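PDB 3D1B: RNA-induced transcriptional silencing complex protein tas3 from Schizosaccharomyces pombe, which forms the core of the RITS complex with Ago1 and Chp1, serving RNA interference in heterochromatin formation and accurate chromosome segregation. Local coordinates for residues D16-W21 / Q87-K92; V39-H44 / S53-L58; S96-L101 / K105-D110. One frame throughout, in Å; residues are numbered along the deposited sequence.

Contact 1. Residues D16-W21 / Q87-K92; sequences DLYINW and QTPFAK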
# COMPACT_ATOMS: atom_id res chain seq x y z
N ASP A 16 4.37 17.38 1.96
CA ASP A 16 4.59 18.10 0.72
C ASP A 16 5.99 17.81 0.18
O ASP A 16 6.17 17.59 -1.02
CB ASP A 16 4.45 19.61 0.93
CG ASP A 16 3.01 20.08 0.84
OD1 ASP A 16 2.14 19.48 1.50
OD2 ASP A 16 2.75 21.06 0.11
N LEU A 17 6.98 17.81 1.07
CA LEU A 17 8.36 17.53 0.68
C LEU A 17 8.47 16.23 -0.11
O LEU A 17 9.11 16.19 -1.17
CB LEU A 17 9.26 17.44 1.90
CG LEU A 17 9.95 18.73 2.34
CD1 LEU A 17 10.86 18.46 3.54
CD2 LEU A 17 10.76 19.29 1.18
N TYR A 18 7.87 15.16 0.40
CA TYR A 18 7.92 13.87 -0.27
C TYR A 18 7.32 13.95 -1.67
O TYR A 18 7.81 13.31 -2.60
CB TYR A 18 7.18 12.82 0.57
CG TYR A 18 7.98 12.35 1.77
CD1 TYR A 18 8.84 13.22 2.44
CD2 TYR A 18 7.87 11.04 2.24
CE1 TYR A 18 9.56 12.80 3.55
CE2 TYR A 18 8.59 10.62 3.36
CZ TYR A 18 9.44 11.50 4.00
OH TYR A 18 10.16 11.08 5.10
N ILE A 19 6.26 14.73 -1.82
CA ILE A 19 5.63 14.90 -3.12
C ILE A 19 6.57 15.66 -4.05
O ILE A 19 6.75 15.28 -5.21
CB ILE A 19 4.29 15.68 -3.01
CG1 ILE A 19 3.23 14.80 -2.35
CG2 ILE A 19 3.83 16.15 -4.38
CD1 ILE A 19 2.87 13.55 -3.15
N ASN A 20 7.18 16.72 -3.53
CA ASN A 20 8.12 17.51 -4.32
C ASN A 20 9.33 16.68 -4.73
O ASN A 20 9.83 16.80 -5.86
CB ASN A 20 8.57 18.75 -3.54
CG ASN A 20 7.44 19.74 -3.31
OD1 ASN A 20 6.38 19.63 -3.92
ND2 ASN A 20 7.67 20.72 -2.43
N TRP A 21 9.80 15.84 -3.82
CA TRP A 21 10.95 14.98 -4.11
C TRP A 21 10.58 13.95 -5.17
O TRP A 21 11.37 13.67 -6.07
CB TRP A 21 11.42 14.26 -2.84
CG TRP A 21 12.11 15.17 -1.86
CD1 TRP A 21 12.68 16.38 -2.12
CD2 TRP A 21 12.33 14.92 -0.46
NE1 TRP A 21 13.24 16.90 -0.98
CE2 TRP A 21 13.04 16.03 0.05
CE3 TRP A 21 11.99 13.88 0.41
CZ2 TRP A 21 13.42 16.12 1.40
CZ3 TRP A 21 12.37 13.97 1.74
CH2 TRP A 21 13.08 15.08 2.22
N GLN A 87 18.66 2.79 3.99
CA GLN A 87 18.26 4.09 3.46
C GLN A 87 17.36 4.92 4.35
O GLN A 87 16.68 4.43 5.24
CB GLN A 87 17.55 3.89 2.12
CG GLN A 87 18.39 3.12 1.11
CD GLN A 87 19.72 3.79 0.83
OE1 GLN A 87 19.76 4.95 0.42
NE2 GLN A 87 20.81 3.07 1.06
N THR A 88 17.39 6.22 4.11
CA THR A 88 16.54 7.15 4.81
C THR A 88 15.11 6.90 4.37
O THR A 88 14.90 6.25 3.37
CB THR A 88 17.02 8.59 4.55
OG1 THR A 88 17.27 8.76 3.16
CG2 THR A 88 18.29 8.86 5.30
N PRO A 89 14.12 7.40 5.13
CA PRO A 89 12.69 7.23 4.87
C PRO A 89 12.14 7.30 3.44
O PRO A 89 11.57 6.33 2.93
CB PRO A 89 12.05 8.26 5.78
CG PRO A 89 12.98 8.27 6.95
CD PRO A 89 14.32 8.31 6.28
N PHE A 90 12.27 8.46 2.82
CA PHE A 90 11.79 8.65 1.45
C PHE A 90 12.51 7.73 0.49
O PHE A 90 11.87 7.07 -0.35
CB PHE A 90 12.00 10.11 1.02
CG PHE A 90 11.70 10.36 -0.43
CD1 PHE A 90 10.38 10.45 -0.88
CD2 PHE A 90 12.74 10.52 -1.34
CE1 PHE A 90 10.10 10.71 -2.22
CE2 PHE A 90 12.47 10.77 -2.69
CZ PHE A 90 11.15 10.87 -3.13
N ALA A 91 13.83 7.68 0.59
CA ALA A 91 14.63 6.83 -0.29
C ALA A 91 14.24 5.37 -0.13
O ALA A 91 14.11 4.65 -1.12
CB ALA A 91 16.11 7.02 0.01
N LYS A 92 14.05 4.92 1.10
CA LYS A 92 13.68 3.53 1.35
C LYS A 92 12.34 3.20 0.71
O LYS A 92 12.16 2.12 0.13
CB LYS A 92 13.63 3.23 2.85
CG LYS A 92 13.29 1.78 3.16
CD LYS A 92 13.27 1.48 4.65
CE LYS A 92 14.65 1.61 5.28
NZ LYS A 92 14.62 1.20 6.72
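Phe90 sets its ring against both Tyr18 and Trp21, two residues one turn or so apart on helix 14-23, and meets each of them in a different way. Toward Tyr18 it is the edge of Phe90 that leads: CD1 comes over the face of the tyrosine, 4.0 Å from Tyr18 CG, in a T-shaped pair with the planes at 68°. The methylene of Phe90 lies over the same ring, CB being 4.2 Å from the centroid of Tyr18 and almost straight above it, a CH-pi contact. Toward Trp21 the roles are exchanged, since the indole offers an edge to the face of Phe90. Trp21 CE3 stops 3.6 Å from Phe90 CG, and the six-membered ring stands edge-to-face with centroids 5.3 Å apart. Trp21 CB sits over that same face, toward its rim, as a CH-pi contact, 3.4 Å from Phe90 CZ. With CG anti to the backbone nitrogen (chi1 172°), the Phe90 ring extends out from the first turn of helix 89-105 to reach helix 14-23. At the margin, Tyr18 OH touches Pro89 CB at 3.5 Å. Replacing Phe90 with an alanine would probably leave the face of Tyr18 and the indole edge of Trp21 without their common partner and open a gap between the helices. Phe52 adds a further edge-to-face neighbour to Tyr18, while Ala119 of helix 109-122 packs on Phe90. Together Tyr18, Trp21 and Phe90 make an aromatic cluster that joins the first modelled helix to the start of helix 89-105 in this all-helical C-terminal motif.

Contact 2. Residues V39-H44 / S53-L58; sequences VKVIPH and SQVLQL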
# COMPACT_ATOMS: atom_id res chain seq x y z
N VAL A 39 -1.78 12.71 -10.47
CA VAL A 39 -2.94 13.60 -10.46
C VAL A 39 -4.18 12.87 -9.97
O VAL A 39 -4.98 13.43 -9.21
CB VAL A 39 -3.21 14.18 -11.88
CG1 VAL A 39 -4.56 14.89 -11.91
CG2 VAL A 39 -2.10 15.14 -12.25
N LYS A 40 -4.34 11.62 -10.39
CA LYS A 40 -5.50 10.82 -9.99
C LYS A 40 -5.34 10.19 -8.61
O LYS A 40 -6.32 10.00 -7.89
CB LYS A 40 -5.75 9.71 -11.02
CG LYS A 40 -5.94 10.17 -12.45
CD LYS A 40 -6.55 9.06 -13.30
CE LYS A 40 -6.62 9.41 -14.78
NZ LYS A 40 -5.41 8.97 -15.53
N VAL A 41 -4.10 9.87 -8.25
CA VAL A 41 -3.80 9.22 -6.97
C VAL A 41 -3.75 10.14 -5.76
O VAL A 41 -4.25 9.80 -4.69
CB VAL A 41 -2.45 8.47 -7.04
CG1 VAL A 41 -2.06 7.96 -5.67
CG2 VAL A 41 -2.54 7.31 -8.03
N ILE A 42 -3.14 11.31 -5.93
CA ILE A 42 -2.95 12.23 -4.82
C ILE A 42 -4.16 12.65 -3.97
O ILE A 42 -4.02 12.89 -2.78
CB ILE A 42 -2.17 13.49 -5.29
CG1 ILE A 42 -1.40 14.08 -4.11
CG2 ILE A 42 -3.12 14.51 -5.91
CD1 ILE A 42 -0.38 15.12 -4.51
N PRO A 43 -5.37 12.75 -4.57
CA PRO A 43 -6.52 13.14 -3.75
C PRO A 43 -6.75 12.18 -2.57
O PRO A 43 -7.12 12.60 -1.47
CB PRO A 43 -7.68 13.10 -4.74
CG PRO A 43 -7.01 13.47 -6.03
CD PRO A 43 -5.74 12.66 -5.99
N HIS A 44 -6.54 10.90 -2.83
CA HIS A 44 -6.73 9.86 -1.82
C HIS A 44 -5.68 9.97 -0.73
O HIS A 44 -5.87 9.51 0.39
CB HIS A 44 -6.66 8.49 -2.49
CG HIS A 44 -7.62 8.34 -3.62
ND1 HIS A 44 -8.98 8.53 -3.48
CD2 HIS A 44 -7.42 8.07 -4.94
CE1 HIS A 44 -9.57 8.38 -4.65
NE2 HIS A 44 -8.65 8.10 -5.55
N SER A 53 3.74 5.83 0.97
CA SER A 53 4.32 4.62 0.41
C SER A 53 3.38 4.06 -0.65
O SER A 53 3.82 3.56 -1.68
CB SER A 53 4.54 3.57 1.50
OG SER A 53 5.52 4.01 2.43
N GLN A 54 2.09 4.17 -0.38
CA GLN A 54 1.08 3.68 -1.30
C GLN A 54 1.04 4.57 -2.55
O GLN A 54 0.86 4.08 -3.65
CB GLN A 54 -0.28 3.64 -0.61
CG GLN A 54 -0.34 2.59 0.49
CD GLN A 54 -1.62 2.63 1.29
OE1 GLN A 54 -1.90 3.61 2.00
NE2 GLN A 54 -2.42 1.57 1.19
N VAL A 55 1.22 5.88 -2.36
CA VAL A 55 1.24 6.79 -3.50
C VAL A 55 2.38 6.38 -4.43
O VAL A 55 2.21 6.28 -5.64
CB VAL A 55 1.46 8.26 -3.05
CG1 VAL A 55 1.73 9.14 -4.27
CG2 VAL A 55 0.23 8.76 -2.31
N LEU A 56 3.55 6.13 -3.85
CA LEU A 56 4.72 5.73 -4.63
C LEU A 56 4.48 4.45 -5.40
O LEU A 56 4.82 4.35 -6.58
CB LEU A 56 5.94 5.54 -3.72
CG LEU A 56 6.58 6.80 -3.14
CD1 LEU A 56 7.75 6.40 -2.26
CD2 LEU A 56 7.05 7.70 -4.28
N GLN A 57 3.87 3.47 -4.75
CA GLN A 57 3.62 2.21 -5.42
C GLN A 57 2.64 2.37 -6.58
O GLN A 57 2.85 1.84 -7.66
CB GLN A 57 3.09 1.17 -4.42
CG GLN A 57 3.23 -0.27 -4.91
CD GLN A 57 2.92 -1.28 -3.82
OE1 GLN A 57 3.13 -1.02 -2.64
NE2 GLN A 57 2.45 -2.45 -4.21
N LEU A 58 1.57 3.13 -6.35
CA LEU A 58 0.57 3.35 -7.39
C LEU A 58 1.13 4.13 -8.56
O LEU A 58 0.93 3.76 -9.72
CB LEU A 58 -0.65 4.07 -6.80
CG LEU A 58 -1.44 3.19 -5.83
CD1 LEU A 58 -2.54 4.00 -5.17
CD2 LEU A 58 -2.04 2.01 -6.60
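The two helical segments 39-44 and 53-58 run in broadly opposite directions and come nearest at Val41 and Val55, whose CA atoms are 6.6 Å apart. Val41 carries the contact with both of its methyl groups. CG1, anti to the backbone nitrogen (chi1 173°), meets the wall of helix 52-60: it lies 4.1 Å from Val55 CG2 and 4.0 Å from the end of Leu58, atom CD1. CG2 turns to the base of the same leucine and rests 3.9 Å from Leu58 CB, so Val41 touches Leu58 at both its base and its tip. This is the inner face of an antiparallel helical hairpin, in which helix 32-46 is followed, after a short connection, by helix 52-60; Ile50 from that connection packs on both Val41 and Val55. Helix 32-46 is kinked here, because Pro43 has no N-H to give to the preceding turn and His44 N bonds instead to Val41 O at 3.1 Å. All three touching side chains are buried, and their contact is purely apolar. Leu38 and Tyr45 of helix 32-46 also pack on Val55. Beyond the hydrophobic strip, Gln54 OE1 accepts a hydrogen bond from Lys100 NZ of the second subunit, and Leu58 packs on Tyr99 of that same neighbouring subunit.

Contact 3. Residues S96-L101 / K105-D110; sequences SSIYKL and KNLSLD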
# COMPACT_ATOMS: atom_id res chain seq x y z
N SER A 96 11.77 0.45 -2.25
CA SER A 96 10.85 -0.68 -2.15
C SER A 96 9.82 -0.67 -3.29
O SER A 96 9.52 -1.72 -3.87
CB SER A 96 10.12 -0.67 -0.80
OG SER A 96 9.20 -1.75 -0.72
N SER A 97 9.30 0.50 -3.62
CA SER A 97 8.31 0.60 -4.69
C SER A 97 8.91 0.31 -6.06
O SER A 97 8.27 -0.32 -6.90
CB SER A 97 7.66 2.00 -4.68
OG SER A 97 8.65 3.01 -4.75
N ILE A 98 10.15 0.74 -6.29
CA ILE A 98 10.81 0.49 -7.56
C ILE A 98 11.19 -0.99 -7.65
O ILE A 98 11.16 -1.58 -8.73
CB ILE A 98 12.08 1.36 -7.74
CG1 ILE A 98 11.68 2.84 -7.85
CG2 ILE A 98 12.84 0.94 -8.99
CD1 ILE A 98 10.86 3.16 -9.10
N TYR A 99 11.53 -1.59 -6.51
CA TYR A 99 11.90 -3.00 -6.52
C TYR A 99 10.71 -3.87 -6.95
O TYR A 99 10.90 -4.98 -7.46
CB TYR A 99 12.41 -3.43 -5.14
CG TYR A 99 13.06 -4.80 -5.17
CD1 TYR A 99 14.21 -5.03 -5.92
CD2 TYR A 99 12.48 -5.88 -4.50
CE1 TYR A 99 14.78 -6.30 -6.01
CE2 TYR A 99 13.04 -7.16 -4.59
CZ TYR A 99 14.18 -7.36 -5.35
OH TYR A 99 14.74 -8.62 -5.45
N LYS A 100 9.49 -3.38 -6.75
CA LYS A 100 8.30 -4.11 -7.18
C LYS A 100 8.37 -4.23 -8.71
O LYS A 100 7.89 -5.20 -9.29
CB LYS A 100 7.01 -3.35 -6.85
CG LYS A 100 6.74 -3.14 -5.38
CD LYS A 100 6.50 -4.45 -4.67
CE LYS A 100 6.33 -4.22 -3.18
NZ LYS A 100 6.42 -5.49 -2.40
N LEU A 101 8.93 -3.21 -9.35
CA LEU A 101 9.05 -3.19 -10.80
C LEU A 101 10.20 -4.08 -11.26
O LEU A 101 10.18 -4.64 -12.36
CB LEU A 101 9.27 -1.76 -11.30
CG LEU A 101 8.12 -0.79 -11.00
CD1 LEU A 101 8.42 0.55 -11.67
CD2 LEU A 101 6.80 -1.33 -11.51
N LYS A 105 8.28 -6.58 -13.27
CA LYS A 105 8.32 -6.11 -14.65
C LYS A 105 9.72 -6.13 -15.24
O LYS A 105 9.95 -5.55 -16.31
CB LYS A 105 7.72 -4.71 -14.73
CG LYS A 105 6.28 -4.68 -14.25
CD LYS A 105 5.72 -3.28 -14.23
CE LYS A 105 4.22 -3.31 -14.02
NZ LYS A 105 3.64 -1.94 -13.99
N ASN A 106 10.64 -6.79 -14.56
CA ASN A 106 12.01 -6.91 -15.03
C ASN A 106 12.74 -5.59 -15.19
O ASN A 106 13.63 -5.48 -16.03
CB ASN A 106 12.02 -7.66 -16.37
CG ASN A 106 11.55 -9.10 -16.23
OD1 ASN A 106 10.75 -9.59 -17.03
ND2 ASN A 106 12.06 -9.79 -15.22
N LEU A 107 12.38 -4.58 -14.40
CA LEU A 107 13.08 -3.31 -14.48
C LEU A 107 14.52 -3.59 -14.07
O LEU A 107 14.77 -4.28 -13.08
CB LEU A 107 12.42 -2.27 -13.55
CG LEU A 107 13.00 -0.85 -13.53
CD1 LEU A 107 11.91 0.16 -13.23
CD2 LEU A 107 14.11 -0.77 -12.50
N SER A 108 15.47 -3.09 -14.85
CA SER A 108 16.89 -3.32 -14.59
C SER A 108 17.35 -2.90 -13.20
O SER A 108 17.14 -1.75 -12.79
CB SER A 108 17.73 -2.59 -15.64
OG SER A 108 19.10 -2.67 -15.32
N LEU A 109 18.00 -3.81 -12.48
CA LEU A 109 18.47 -3.50 -11.13
C LEU A 109 19.43 -2.31 -11.10
O LEU A 109 19.39 -1.49 -10.19
CB LEU A 109 19.14 -4.73 -10.50
CG LEU A 109 19.38 -4.66 -8.99
CD1 LEU A 109 18.04 -4.65 -8.27
CD2 LEU A 109 20.21 -5.86 -8.53
N ASP A 110 20.32 -2.22 -12.10
CA ASP A 110 21.25 -1.10 -12.14
C ASP A 110 20.49 0.22 -12.21
O ASP A 110 20.87 1.21 -11.59
CB ASP A 110 22.18 -1.20 -13.35
CG ASP A 110 23.10 -2.40 -13.28
OD1 ASP A 110 23.70 -2.63 -12.21
OD2 ASP A 110 23.22 -3.12 -14.30
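Leu101 O receives two backbone hydrogen bonds from the chain that follows it: one from Leu107 N at 3.0 Å, nearly straight at 171°, and one from Lys105 N at 2.9 Å, more bent at 140°. The two donors approach from opposite faces of the carbonyl plane, both standing well out of it, so a single oxygen is gripped from two sides. These bonds shape the turn that joins helix 89-105 to helix 109-122, within the C-terminal helical region of Tas3. Asn106 takes a positive phi, leaving the helical path and swinging Leu107 back against the last turns of the helix. With its CG anti to the backbone nitrogen (chi1 -179°), Leu107 carries its methyls to Leu101 and Ile98: CD1 lies 3.8 Å from Leu101 CB, and CD2 reaches Ile98 CG2 at 4.1 Å, one turn further back. Leu101 CD2 is covered by the extended aliphatic chain of Lys105, whose CD comes within 3.5 Å. Around these leucines, Phe60 of helix 52-60 packs on both Ile98 and Leu101, and Ala112 of helix 109-122 on Ile98 and Leu107. The loop is also tied to Gln72, whose side-chain amide bonds Leu107 O and Leu109 N, and Lys100 O accepts a bond from Asn71 ND2 of the second subunit. Outermost, the chain of Leu109 bends toward the helix as the new one starts, and its CD1 meets the edge of the Tyr99 ring, near the ring plane, 4.3 Å from Tyr99 CE1.

In the fold
Contacts 1 and 3 share helix 89-105: its start serves contact 1 and its later turns contact 3, with centres about 18 Å apart on opposite sides of the chain's centre. Contact 2 lies within the span of chain that contact 1 brings together, about 14 Å from it between centres, and the two meet where Ile19 CD1 packs on Ile42 CD1 at 3.9 Å. It also reaches contact 3, as Leu56 CB lies 3.8 Å from Ser97 OG. Contacts 2 and 3 both face the second subunit, and Lys100 and Tyr99 from contact 3 of that copy meet Gln54 of contact 2 here.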